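Local coordinates for protein betaine aldehyde dehydrogenase (Staphylococcus aureus subsp. aureus COL, PDB 4QTO) that probably oxidises betaine aldehyde to glycine betaine with NAD as the hydride acceptor, at residues Ala332-Asn344 with Arg387-Val400. Numbering follows the deposited sequence.
Sequences ALIDRVKKIKLGN and RDDLKDGLFFEPTV
L342 packs its CD1 head-on against P398 CD at 3.8 Å. It passes F395 in the opposite direction, CG 4.2 Å from F395 CD1. On its backbone side, CB touches L390 CD1. The same P398 ring is gripped further along by V337 and I340. With chi1 at 168°, V337 turns CG1 to P398 and CG2 to V400. Its CG1 lies 3.8 Å from P398 CB and also reaches P398 O. I340 CD1 rests on P398 CB and CG. V337 CG2 and L333 CD2 then both press on V400 CG2, so the apolar row continues onto the start of the strand.

The polar end is built round R387. Its NH2 donates to L342 O at 2.9 Å. The oxygen lies near the guanidinium plane, and NH2 stands 34° off the carbonyl plane of L342. NE and NH2 also hold D389 side-on, one to each carboxylate oxygen through syn lone pairs, which fixes the rotation of the guanidinium. L390 CD1 covers one of its faces, and L390 CD2 lies over one face of the F395 ring. G343 O approaches the edge of that ring, 3.4 Å from F395 CZ. One water accepts from both L342 N and R387 NH1.

The contact joins the C-terminal part of helix 323-337 and the chain that follows to the loop leading into strand 399-402. L333 and V337 touch L302 of helix 294-306. F518 of a second subunit packs on I340. Strand 399-402 lies next to the outermost strand 377-380 of a seven-stranded mixed sheet, consistent with the catalytic domain of aldehyde dehydrogenases.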
ATOM      1  N   ALA A 332      42.293  17.501  13.469  1.00 13.34           N
ATOM      2  CA  ALA A 332      41.824  16.366  14.256  1.00 12.92           C
ATOM      3  C   ALA A 332      41.764  15.075  13.428  1.00 13.52           C
ATOM      4  O   ALA A 332      42.175  14.012  13.900  1.00 14.40           O
ATOM      5  CB  ALA A 332      40.461  16.669  14.847  1.00 12.88           C
ATOM      6  N   LEU A 333      41.301  15.190  12.196  1.00 12.62           N
ATOM      7  CA  LEU A 333      41.192  14.038  11.306  1.00 13.02           C
ATOM      8  C   LEU A 333      42.582  13.488  10.972  1.00 15.21           C
ATOM      9  O   LEU A 333      42.843  12.288  11.093  1.00 15.05           O
ATOM     10  CB  LEU A 333      40.455  14.427  10.031  1.00 13.19           C
ATOM     11  CG  LEU A 333      40.321  13.308   9.000  1.00 13.41           C
ATOM     12  CD1 LEU A 333      39.437  12.214   9.554  1.00 14.82           C
ATOM     13  CD2 LEU A 333      39.753  13.838   7.703  1.00 14.53           C
ATOM     14  N   ILE A 334      43.475  14.375  10.567  0.60 14.87           N
ATOM     15  CA  ILE A 334      44.852  13.987  10.211  0.60 15.85           C
ATOM     16  C   ILE A 334      45.558  13.294  11.371  0.60 16.96           C
ATOM     17  O   ILE A 334      46.187  12.242  11.183  0.60 16.28           O
ATOM     18  CB  ILE A 334      45.651  15.192   9.715  0.60 16.03           C
ATOM     19  CG1 ILE A 334      45.125  15.633   8.347  0.60 15.30           C
ATOM     20  CG2 ILE A 334      47.136  14.851   9.608  0.60 17.86           C
ATOM     21  CD1 ILE A 334      45.541  17.028   7.941  0.60 14.65           C
ATOM     22  N   ASP A 335      45.433  13.851  12.576  1.00 17.92           N
ATOM     23  CA  ASP A 335      46.040  13.248  13.760  1.00 19.07           C
ATOM     24  C   ASP A 335      45.523  11.823  13.990  1.00 18.25           C
ATOM     25  O   ASP A 335      46.288  10.931  14.389  1.00 18.84           O
ATOM     26  CB  ASP A 335      45.726  14.091  15.013  1.00 21.95           C
ATOM     27  CG  ASP A 335      46.477  15.407  15.050  1.00 33.48           C
ATOM     28  OD1 ASP A 335      47.266  15.707  14.119  1.00 41.16           O
ATOM     29  OD2 ASP A 335      46.247  16.177  16.022  1.00 39.62           O
ATOM     30  N   ARG A 336      44.225  11.584  13.734  1.00 15.64           N
ATOM     31  CA  ARG A 336      43.692  10.255  13.920  1.00 15.96           C
ATOM     32  C   ARG A 336      44.118   9.310  12.802  1.00 15.71           C
ATOM     33  O   ARG A 336      44.360   8.122  13.048  1.00 15.85           O
ATOM     34  CB  ARG A 336      42.158  10.308  13.992  1.00 16.25           C
ATOM     35  CG  ARG A 336      41.619  10.971  15.241  1.00 16.73           C
ATOM     36  CD  ARG A 336      41.754  10.110  16.485  1.00 17.92           C
ATOM     37  NE  ARG A 336      40.919   8.916  16.467  1.00 17.18           N
ATOM     38  CZ  ARG A 336      39.618   8.901  16.725  1.00 17.79           C
ATOM     39  NH1 ARG A 336      38.970  10.034  17.011  1.00 17.59           N
ATOM     40  NH2 ARG A 336      38.967   7.756  16.702  1.00 20.35           N
ATOM     41  N   VAL A 337      44.148   9.805  11.569  1.00 15.01           N
ATOM     42  CA  VAL A 337      44.522   8.973  10.425  1.00 15.54           C
ATOM     43  C   VAL A 337      45.916   8.383  10.635  1.00 17.44           C
ATOM     44  O   VAL A 337      46.160   7.226  10.286  1.00 18.84           O
ATOM     45  CB  VAL A 337      44.398   9.729   9.091  1.00 15.49           C
ATOM     46  CG1 VAL A 337      45.057   8.972   7.947  1.00 16.93           C
ATOM     47  CG2 VAL A 337      42.930   9.965   8.783  1.00 15.47           C
ATOM     48  N   LYS A 338      46.800   9.159  11.256  1.00 17.24           N
ATOM     49  CA  LYS A 338      48.166   8.685  11.542  1.00 20.10           C
ATOM     50  C   LYS A 338      48.216   7.484  12.482  1.00 20.38           C
ATOM     51  O   LYS A 338      49.218   6.747  12.493  1.00 22.09           O
ATOM     52  CB  LYS A 338      49.010   9.807  12.162  1.00 22.19           C
ATOM     53  CG  LYS A 338      49.327  10.941  11.202  1.00 22.83           C
ATOM     54  CD  LYS A 338      50.038  12.065  11.935  1.00 26.25           C
ATOM     55  CE  LYS A 338      50.416  13.184  10.983  1.00 27.45           C
ATOM     56  NZ  LYS A 338      51.058  14.302  11.726  1.00 30.58           N
ATOM     57  N   LYS A 339      47.169   7.278  13.272  1.00 19.70           N
ATOM     58  CA  LYS A 339      47.109   6.212  14.254  1.00 19.42           C
ATOM     59  C   LYS A 339      46.388   4.950  13.769  1.00 19.57           C
ATOM     60  O   LYS A 339      46.354   3.973  14.491  1.00 20.27           O
ATOM     61  CB  LYS A 339      46.394   6.700  15.508  1.00 21.92           C
ATOM     62  CG  LYS A 339      47.007   7.937  16.175  1.00 25.94           C
ATOM     63  CD  LYS A 339      46.198   8.296  17.409  1.00 30.83           C
ATOM     64  CE  LYS A 339      46.539   9.671  17.956  1.00 35.50           C
ATOM     65  NZ  LYS A 339      47.970   9.788  18.301  1.00 37.72           N
ATOM     66  N   ILE A 340      45.773   4.985  12.584  1.00 17.52           N
ATOM     67  CA  ILE A 340      45.035   3.838  12.073  1.00 15.96           C
ATOM     68  C   ILE A 340      45.947   2.623  11.955  1.00 15.85           C
ATOM     69  O   ILE A 340      47.037   2.717  11.387  1.00 16.62           O
ATOM     70  CB  ILE A 340      44.362   4.142  10.715  1.00 15.35           C
ATOM     71  CG1 ILE A 340      43.262   5.219  10.895  1.00 15.33           C
ATOM     72  CG2 ILE A 340      43.777   2.886  10.101  1.00 15.08           C
ATOM     73  CD1 ILE A 340      42.587   5.634   9.611  1.00 14.17           C
ATOM     74  N   LYS A 341      45.503   1.500  12.514  1.00 16.38           N
ATOM     75  CA  LYS A 341      46.287   0.283  12.533  1.00 17.99           C
ATOM     76  C   LYS A 341      46.051  -0.601  11.309  1.00 18.17           C
ATOM     77  O   LYS A 341      44.955  -1.151  11.138  1.00 17.29           O
ATOM     78  CB  LYS A 341      45.974  -0.498  13.816  1.00 20.26           C
ATOM     79  CG  LYS A 341      46.424   0.205  15.094  1.00 23.69           C
ATOM     80  CD  LYS A 341      46.259  -0.709  16.316  1.00 30.25           C
ATOM     81  CE  LYS A 341      47.075  -0.242  17.513  1.00 38.04           C
ATOM     82  NZ  LYS A 341      46.726   1.135  17.928  1.00 45.09           N
ATOM     83  N   LEU A 342      47.071  -0.734  10.473  1.00 17.28           N
ATOM     84  CA  LEU A 342      47.017  -1.593   9.286  1.00 17.88           C
ATOM     85  C   LEU A 342      47.541  -2.976   9.597  1.00 17.35           C
ATOM     86  O   LEU A 342      48.496  -3.133  10.360  1.00 18.33           O
ATOM     87  CB  LEU A 342      47.845  -0.993   8.137  1.00 18.53           C
ATOM     88  CG  LEU A 342      47.117  -0.024   7.177  1.00 23.35           C
ATOM     89  CD1 LEU A 342      46.311   1.046   7.872  1.00 21.85           C
ATOM     90  CD2 LEU A 342      48.136   0.591   6.211  1.00 24.90           C
ATOM     91  N   GLY A 343      46.948  -3.982   8.967  1.00 16.29           N
ATOM     92  CA  GLY A 343      47.427  -5.337   9.158  1.00 17.44           C
ATOM     93  C   GLY A 343      46.516  -6.410   8.583  1.00 17.39           C
ATOM     94  O   GLY A 343      45.664  -6.146   7.754  1.00 16.76           O
ATOM     95  N   ASN A 344      46.763  -7.637   9.033  1.00 17.54           N
ATOM     96  CA  ASN A 344      46.016  -8.812   8.610  1.00 17.47           C
ATOM     97  C   ASN A 344      44.604  -8.729   9.173  1.00 16.74           C
ATOM     98  O   ASN A 344      44.419  -8.511  10.367  1.00 16.99           O
ATOM     99  CB  ASN A 344      46.735 -10.042   9.182  1.00 18.10           C
ATOM    100  CG  ASN A 344      46.207 -11.376   8.659  1.00 18.66           C
ATOM    101  OD1 ASN A 344      45.109 -11.486   8.130  1.00 17.50           O
ATOM    102  ND2 ASN A 344      47.012 -12.420   8.862  1.00 19.76           N
ATOM    103  N   ARG A 387      56.408  -0.913   6.359  1.00 33.75           N
ATOM    104  CA  ARG A 387      56.585  -1.829   7.481  1.00 34.14           C
ATOM    105  C   ARG A 387      56.711  -3.273   7.001  1.00 33.79           C
ATOM    106  O   ARG A 387      55.996  -3.705   6.103  1.00 30.13           O
ATOM    107  CB  ARG A 387      55.469  -1.632   8.506  1.00 33.55           C
ATOM    108  CG  ARG A 387      55.836  -2.021   9.928  1.00 36.15           C
ATOM    109  CD  ARG A 387      54.687  -1.668  10.839  1.00 36.63           C
ATOM    110  NE  ARG A 387      53.585  -2.602  10.628  1.00 34.47           N
ATOM    111  CZ  ARG A 387      52.299  -2.315  10.821  1.00 33.79           C
ATOM    112  NH1 ARG A 387      51.926  -1.095  11.164  1.00 35.64           N
ATOM    113  NH2 ARG A 387      51.381  -3.251  10.607  1.00 31.41           N
ATOM    114  N   ASP A 388      57.651  -4.010   7.603  1.00 32.79           N
ATOM    115  CA  ASP A 388      57.957  -5.392   7.202  1.00 36.20           C
ATOM    116  C   ASP A 388      56.782  -6.337   7.023  1.00 32.85           C
ATOM    117  O   ASP A 388      56.738  -7.073   6.038  1.00 33.54           O
ATOM    118  CB  ASP A 388      58.967  -6.019   8.172  1.00 40.51           C
ATOM    119  CG  ASP A 388      60.397  -5.577   7.903  1.00 50.27           C
ATOM    120  OD1 ASP A 388      60.654  -4.926   6.866  1.00 57.49           O
ATOM    121  OD2 ASP A 388      61.272  -5.901   8.731  1.00 56.97           O
ATOM    122  N   ASP A 389      55.836  -6.329   7.961  1.00 31.92           N
ATOM    123  CA  ASP A 389      54.684  -7.220   7.864  1.00 31.45           C
ATOM    124  C   ASP A 389      53.647  -6.795   6.817  1.00 29.88           C
ATOM    125  O   ASP A 389      52.736  -7.565   6.522  1.00 32.27           O
ATOM    126  CB  ASP A 389      54.007  -7.376   9.220  1.00 31.55           C
ATOM    127  CG  ASP A 389      53.545  -6.062   9.772  1.00 32.02           C
ATOM    128  OD1 ASP A 389      54.396  -5.187  10.034  1.00 31.84           O
ATOM    129  OD2 ASP A 389      52.323  -5.890   9.946  1.00 33.04           O
ATOM    130  N   LEU A 390      53.802  -5.600   6.248  1.00 28.02           N
ATOM    131  CA  LEU A 390      52.869  -5.084   5.245  1.00 27.05           C
ATOM    132  C   LEU A 390      53.483  -5.097   3.842  1.00 28.13           C
ATOM    133  O   LEU A 390      52.783  -4.921   2.857  1.00 26.71           O
ATOM    134  CB  LEU A 390      52.470  -3.644   5.592  1.00 25.74           C
ATOM    135  CG  LEU A 390      51.883  -3.366   6.973  1.00 25.82           C
ATOM    136  CD1 LEU A 390      51.619  -1.893   7.119  1.00 26.07           C
ATOM    137  CD2 LEU A 390      50.593  -4.137   7.212  1.00 25.05           C
ATOM    138  N   LYS A 391      54.784  -5.365   3.736  1.00 31.27           N
ATOM    139  CA  LYS A 391      55.450  -5.281   2.441  1.00 34.30           C
ATOM    140  C   LYS A 391      55.000  -6.264   1.371  1.00 33.16           C
ATOM    141  O   LYS A 391      55.018  -5.935   0.198  1.00 35.43           O
ATOM    142  CB  LYS A 391      56.976  -5.351   2.647  1.00 42.99           C
ATOM    143  CG  LYS A 391      57.779  -5.012   1.407  1.00 51.88           C
ATOM    144  CD  LYS A 391      59.116  -4.399   1.800  1.00 61.12           C
ATOM    145  CE  LYS A 391      58.898  -3.016   2.424  1.00 67.68           C
ATOM    146  NZ  LYS A 391      60.142  -2.282   2.803  1.00 71.76           N
ATOM    147  N   ASP A 392      54.569  -7.450   1.762  1.00 32.03           N
ATOM    148  CA  ASP A 392      54.130  -8.433   0.785  1.00 34.66           C
ATOM    149  C   ASP A 392      52.674  -8.291   0.380  1.00 29.39           C
ATOM    150  O   ASP A 392      52.256  -8.903  -0.599  1.00 27.05           O
ATOM    151  CB  ASP A 392      54.339  -9.851   1.318  1.00 40.82           C
ATOM    152  CG  ASP A 392      55.804 -10.216   1.448  1.00 47.83           C
ATOM    153  OD1 ASP A 392      56.671  -9.538   0.833  1.00 53.26           O
ATOM    154  OD2 ASP A 392      56.081 -11.208   2.154  1.00 55.00           O
ATOM    155  N   GLY A 393      51.915  -7.501   1.138  1.00 25.66           N
ATOM    156  CA  GLY A 393      50.490  -7.333   0.884  1.00 23.82           C
ATOM    157  C   GLY A 393      50.155  -6.096   0.071  1.00 21.99           C
ATOM    158  O   GLY A 393      50.981  -5.225  -0.157  1.00 22.16           O
ATOM    159  N   LEU A 394      48.880  -5.991  -0.295  1.00 18.52           N
ATOM    160  CA  LEU A 394      48.412  -4.900  -1.126  1.00 17.93           C
ATOM    161  C   LEU A 394      47.915  -3.724  -0.294  1.00 16.87           C
ATOM    162  O   LEU A 394      46.793  -3.253  -0.449  1.00 16.70           O
ATOM    163  CB  LEU A 394      47.314  -5.413  -2.053  1.00 17.86           C
ATOM    164  CG  LEU A 394      47.775  -6.486  -3.058  1.00 18.76           C
ATOM    165  CD1 LEU A 394      46.598  -7.194  -3.661  1.00 18.94           C
ATOM    166  CD2 LEU A 394      48.598  -5.835  -4.158  1.00 21.00           C
ATOM    167  N   PHE A 395      48.780  -3.238   0.588  1.00 17.51           N
ATOM    168  CA  PHE A 395      48.425  -2.130   1.451  1.00 16.43           C
ATOM    169  C   PHE A 395      48.639  -0.757   0.817  1.00 16.53           C
ATOM    170  O   PHE A 395      49.516  -0.551  -0.045  1.00 17.10           O
ATOM    171  CB  PHE A 395      49.163  -2.230   2.785  1.00 16.50           C
ATOM    172  CG  PHE A 395      48.698  -3.360   3.635  1.00 16.48           C
ATOM    173  CD1 PHE A 395      47.620  -3.175   4.494  1.00 15.37           C
ATOM    174  CD2 PHE A 395      49.281  -4.598   3.545  1.00 17.24           C
ATOM    175  CE1 PHE A 395      47.157  -4.223   5.270  1.00 16.49           C
ATOM    176  CE2 PHE A 395      48.816  -5.644   4.306  1.00 17.61           C
ATOM    177  CZ  PHE A 395      47.764  -5.447   5.186  1.00 16.88           C
ATOM    178  N   PHE A 396      47.782   0.165   1.241  1.00 15.81           N
ATOM    179  CA  PHE A 396      47.878   1.553   0.827  1.00 16.43           C
ATOM    180  C   PHE A 396      47.494   2.377   2.063  1.00 16.02           C
ATOM    181  O   PHE A 396      46.514   2.061   2.727  1.00 15.18           O
ATOM    182  CB  PHE A 396      47.008   1.874  -0.372  1.00 17.20           C
ATOM    183  CG  PHE A 396      47.351   3.199  -0.995  1.00 17.61           C
ATOM    184  CD1 PHE A 396      48.366   3.278  -1.935  1.00 19.40           C
ATOM    185  CD2 PHE A 396      46.698   4.332  -0.625  1.00 17.39           C
ATOM    186  CE1 PHE A 396      48.730   4.496  -2.484  1.00 19.86           C
ATOM    187  CE2 PHE A 396      47.043   5.549  -1.183  1.00 18.26           C
ATOM    188  CZ  PHE A 396      48.051   5.632  -2.096  1.00 19.09           C
ATOM    189  N   GLU A 397      48.303   3.389   2.375  1.00 16.41           N
ATOM    190  CA  GLU A 397      48.074   4.150   3.584  1.00 16.55           C
ATOM    191  C   GLU A 397      46.769   4.939   3.561  1.00 15.56           C
ATOM    192  O   GLU A 397      46.387   5.462   2.519  1.00 14.98           O
ATOM    193  CB  GLU A 397      49.196   5.136   3.809  1.00 18.48           C
ATOM    194  CG  GLU A 397      50.533   4.499   4.164  1.00 20.77           C
ATOM    195  CD  GLU A 397      51.679   5.518   4.199  1.00 24.80           C
ATOM    196  OE1 GLU A 397      51.570   6.652   3.637  1.00 22.77           O
ATOM    197  OE2 GLU A 397      52.740   5.134   4.736  1.00 25.73           O
ATOM    198  N   PRO A 398      46.103   5.054   4.723  1.00 16.05           N
ATOM    199  CA  PRO A 398      44.912   5.912   4.758  1.00 15.17           C
ATOM    200  C   PRO A 398      45.370   7.330   4.481  1.00 15.04           C
ATOM    201  O   PRO A 398      46.398   7.804   5.026  1.00 15.57           O
ATOM    202  CB  PRO A 398      44.339   5.712   6.154  1.00 16.06           C
ATOM    203  CG  PRO A 398      45.467   5.163   6.954  1.00 16.83           C
ATOM    204  CD  PRO A 398      46.341   4.376   6.000  1.00 16.62           C
ATOM    205  N   THR A 399      44.603   8.013   3.640  1.00 13.96           N
ATOM    206  CA  THR A 399      45.034   9.274   3.069  1.00 14.01           C
ATOM    207  C   THR A 399      43.999  10.375   3.200  1.00 13.47           C
ATOM    208  O   THR A 399      42.787  10.119   3.066  1.00 12.23           O
ATOM    209  CB  THR A 399      45.294   9.013   1.565  1.00 14.23           C
ATOM    210  OG1 THR A 399      46.252   7.947   1.416  1.00 15.20           O
ATOM    211  CG2 THR A 399      45.773  10.236   0.826  1.00 14.86           C
ATOM    212  N   VAL A 400      44.461  11.600   3.474  1.00 12.76           N
ATOM    213  CA  VAL A 400      43.589  12.776   3.522  1.00 13.25           C
ATOM    214  C   VAL A 400      44.160  13.794   2.515  1.00 13.77           C
ATOM    215  O   VAL A 400      45.355  14.122   2.549  1.00 14.62           O
ATOM    216  CB  VAL A 400      43.548  13.454   4.902  1.00 12.88           C
ATOM    217  CG1 VAL A 400      42.622  14.671   4.871  1.00 13.03           C
ATOM    218  CG2 VAL A 400      43.108  12.464   5.972  1.00 12.98           C
TER
HETATM  219  O   HOH W   1      49.516   0.518  10.862  1.00 26.55           O